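Local coordinates for protein hemoglobin chain d1 (Lumbricus terrestris, PDB 1X9F) that probably binds oxygen reversibly at its heme iron, as one globin subunit of the dodecamers that build the earthworm's giant extracellular hemoglobin, at residues Leu87-Lys91 with Gln134-Lys140. Residues are numbered along the deposited sequence; the frame is centred on the assembly and turned at random.
Sequences LAHLK and QIIDGIK. With HEM (protoporphyrin IX containing Fe), chain M.
In this globin fold the F helix (80-95), carrying the proximal heme ligand H94, packs on the C-terminal H helix (125-139). Helix 87-91 and helix 134-139 cross at -50°, axes 8.6 Å apart at closest approach. Segment 87-91 is regular alpha helix (K91 N to L87 O 2.9 Å); I139 has phi/psi -107/-36. CA atoms of L87 and G138 lie 5.3 Å apart, those of K91 and I139 4.4 Å, so the backbones converge near the C-terminus. L87 (mt) is a knob among Q134, I135, G138 and I139, its CD2 3.8 Å from I135 CG2 and 4.1 Å from I139 CG1. A CB on G138 would clash with L87 CD1, so the glycine permits this close approach. L90 CD1 meets I139 CD1 at 3.9 Å. No hydrogen bond joins the segments; the all-t K91 side chain passes the I139 carbonyl (CG to O 3.5 Å) and C-terminal carboxylate (CE to K140 O 3.7 Å). K140 NZ forms salt bridges with D137 OD1 (3.2 Å) and D105. H89 NE2 donates to O1A (2.8 Å) of a second heme, probably a neighbouring subunit's; H89 also packs on R72 of a Globin IV chain. L90 O accepts from H94 ND1; L90 and I136 line the chain's own heme pocket. T73 of helix 57-75 packs on L87, L90 and I135, while F104 of helix 101-119 meets I136 and I139.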
loop_
_atom_site.group_PDB
_atom_site.type_symbol
_atom_site.label_atom_id
_atom_site.label_comp_id
_atom_site.label_asym_id
_atom_site.label_seq_id
_atom_site.Cartn_x
_atom_site.Cartn_y
_atom_site.Cartn_z
ATOM N N LEU D 87 37.413 5.817 1.308
ATOM C CA LEU D 87 37.307 5.475 -0.104
ATOM C C LEU D 87 38.500 4.637 -0.560
ATOM O O LEU D 87 38.332 3.687 -1.327
ATOM C CB LEU D 87 37.139 6.724 -0.971
ATOM C CG LEU D 87 35.858 7.551 -0.795
ATOM C CD1 LEU D 87 35.875 8.734 -1.752
ATOM C CD2 LEU D 87 34.591 6.718 -0.990
ATOM N N ALA D 88 39.695 4.990 -0.088
ATOM C CA ALA D 88 40.895 4.205 -0.367
ATOM C C ALA D 88 40.719 2.763 0.129
ATOM O O ALA D 88 41.070 1.806 -0.571
ATOM C CB ALA D 88 42.122 4.855 0.264
ATOM N N HIS D 89 40.152 2.634 1.330
ATOM C CA HIS D 89 39.924 1.349 1.989
ATOM C C HIS D 89 38.958 0.494 1.188
ATOM O O HIS D 89 39.186 -0.701 0.999
ATOM C CB HIS D 89 39.362 1.592 3.391
ATOM C CG HIS D 89 39.160 0.349 4.202
ATOM N ND1 HIS D 89 40.060 -0.061 5.161
ATOM C CD2 HIS D 89 38.144 -0.547 4.231
ATOM C CE1 HIS D 89 39.619 -1.169 5.730
ATOM N NE2 HIS D 89 38.459 -1.485 5.184
ATOM N N LEU D 90 37.880 1.114 0.723
ATOM C CA LEU D 90 36.885 0.415 -0.067
ATOM C C LEU D 90 37.465 0.001 -1.407
ATOM O O LEU D 90 37.136 -1.066 -1.935
ATOM C CB LEU D 90 35.650 1.288 -0.263
ATOM C CG LEU D 90 34.612 1.141 0.848
ATOM C CD1 LEU D 90 33.675 2.332 0.832
ATOM C CD2 LEU D 90 33.836 -0.164 0.692
ATOM N N LYS D 91 38.336 0.851 -1.943
ATOM C CA LYS D 91 38.987 0.555 -3.202
ATOM C C LYS D 91 39.862 -0.694 -3.101
ATOM O O LYS D 91 39.767 -1.577 -3.957
ATOM C CB LYS D 91 39.798 1.746 -3.700
ATOM C CG LYS D 91 40.225 1.583 -5.139
ATOM C CD LYS D 91 40.954 2.791 -5.657
ATOM C CE LYS D 91 41.414 2.535 -7.080
ATOM N NZ LYS D 91 42.164 3.699 -7.625
ATOM N N GLN D 134 31.020 11.231 -6.515
ATOM C CA GLN D 134 32.319 11.368 -5.879
ATOM C C GLN D 134 32.707 10.093 -5.126
ATOM O O GLN D 134 33.862 9.663 -5.190
ATOM C CB GLN D 134 32.318 12.574 -4.935
ATOM C CG GLN D 134 33.532 12.648 -4.014
ATOM C CD GLN D 134 33.340 13.592 -2.841
ATOM O OE1 GLN D 134 34.320 14.038 -2.241
ATOM N NE2 GLN D 134 32.088 13.901 -2.508
ATOM N N ILE D 135 31.742 9.496 -4.422
ATOM C CA ILE D 135 31.975 8.242 -3.702
ATOM C C ILE D 135 32.303 7.128 -4.685
ATOM O O ILE D 135 33.311 6.440 -4.529
ATOM C CB ILE D 135 30.762 7.851 -2.817
ATOM C CG1 ILE D 135 30.559 8.880 -1.703
ATOM C CG2 ILE D 135 30.964 6.457 -2.211
ATOM C CD1 ILE D 135 29.199 8.757 -1.018
ATOM N N ILE D 136 31.458 6.957 -5.698
ATOM C CA ILE D 136 31.724 5.982 -6.742
ATOM C C ILE D 136 33.116 6.156 -7.355
ATOM O O ILE D 136 33.822 5.167 -7.549
ATOM C CB ILE D 136 30.604 5.991 -7.810
ATOM C CG1 ILE D 136 29.669 4.800 -7.608
ATOM C CG2 ILE D 136 31.157 5.896 -9.220
ATOM C CD1 ILE D 136 28.676 4.983 -6.503
ATOM N N ASP D 137 33.520 7.398 -7.628
ATOM C CA ASP D 137 34.826 7.661 -8.252
ATOM C C ASP D 137 36.001 7.233 -7.384
ATOM O O ASP D 137 37.045 6.833 -7.906
ATOM C CB ASP D 137 34.993 9.150 -8.604
ATOM C CG ASP D 137 34.092 9.585 -9.757
ATOM O OD1 ASP D 137 33.809 8.771 -10.670
ATOM O OD2 ASP D 137 33.621 10.741 -9.840
ATOM N N GLY D 138 35.838 7.325 -6.067
ATOM C CA GLY D 138 36.900 6.951 -5.135
ATOM C C GLY D 138 37.125 5.453 -5.037
ATOM O O GLY D 138 38.177 5.005 -4.568
ATOM N N ILE D 139 36.141 4.674 -5.471
ATOM C CA ILE D 139 36.215 3.222 -5.349
ATOM C C ILE D 139 36.473 2.605 -6.709
ATOM O O ILE D 139 37.189 1.609 -6.828
ATOM C CB ILE D 139 34.903 2.673 -4.754
ATOM C CG1 ILE D 139 34.598 3.369 -3.422
ATOM C CG2 ILE D 139 34.994 1.158 -4.558
ATOM C CD1 ILE D 139 33.183 3.150 -2.904
ATOM N N LYS D 140 35.869 3.222 -7.725
ATOM C CA LYS D 140 35.925 2.781 -9.117
ATOM C C LYS D 140 37.320 2.360 -9.559
ATOM O O LYS D 140 38.337 2.917 -9.127
ATOM C CB LYS D 140 35.426 3.900 -10.034
ATOM C CG LYS D 140 34.909 3.429 -11.382
ATOM C CD LYS D 140 34.569 4.595 -12.308
ATOM C CE LYS D 140 33.426 5.444 -11.760
ATOM N NZ LYS D 140 32.973 6.474 -12.741
ATOM O OXT LYS D 140 37.460 1.448 -10.385
HETATM C CHA HEM M . 39.071 -4.139 11.822
HETATM C CHB HEM M . 34.475 -4.547 13.462
HETATM C CHC HEM M . 36.185 -5.935 17.818
HETATM C CHD HEM M . 40.788 -5.752 16.128
HETATM C C1A HEM M . 37.597 -4.103 11.884
HETATM C C2A HEM M . 36.813 -3.718 10.793
HETATM C C3A HEM M . 35.432 -3.823 11.258
HETATM C C4A HEM M . 35.641 -4.283 12.631
HETATM C CMA HEM M . 34.133 -3.556 10.528
HETATM C CAA HEM M . 37.229 -3.269 9.419
HETATM C CBA HEM M . 37.313 -4.489 8.503
HETATM C CGA HEM M . 37.775 -3.946 7.178
HETATM O O1A HEM M . 36.930 -3.439 6.409
HETATM O O2A HEM M . 38.990 -4.015 6.907
HETATM C C1B HEM M . 34.541 -4.997 14.842
HETATM C C2B HEM M . 33.384 -5.182 15.590
HETATM C C3B HEM M . 33.940 -5.587 16.759
HETATM C C4B HEM M . 35.305 -5.583 16.695
HETATM C CMB HEM M . 31.912 -5.033 15.229
HETATM C CAB HEM M . 33.255 -5.877 17.860
HETATM C CBB HEM M . 32.449 -6.044 18.964
HETATM C C1C HEM M . 37.653 -6.017 17.742
HETATM C C2C HEM M . 38.435 -6.426 18.818
HETATM C C3C HEM M . 39.708 -6.357 18.310
HETATM C C4C HEM M . 39.615 -5.940 17.000
HETATM C CMC HEM M . 38.006 -6.848 20.204
HETATM C CAC HEM M . 40.955 -6.721 19.032
HETATM C CBC HEM M . 41.689 -5.825 19.711
HETATM C C1D HEM M . 40.737 -5.281 14.729
HETATM C C2D HEM M . 41.893 -5.103 13.973
HETATM C C3D HEM M . 41.447 -4.648 12.749
HETATM C C4D HEM M . 39.979 -4.595 12.894
HETATM C CMD HEM M . 43.321 -5.361 14.398
HETATM C CAD HEM M . 42.250 -4.302 11.522
HETATM C CBD HEM M . 42.498 -2.806 11.469
HETATM C CGD HEM M . 43.179 -2.544 10.147
HETATM O O1D HEM M . 44.420 -2.726 10.055
HETATM O O2D HEM M . 42.461 -2.167 9.190
HETATM N NA HEM M . 36.927 -4.461 13.009
HETATM N NB HEM M . 35.736 -5.211 15.475
HETATM N NC HEM M . 38.338 -5.702 16.608
HETATM N ND HEM M . 39.555 -4.977 14.115
HETATM FE FE HEM M . 37.650 -5.062 14.808
#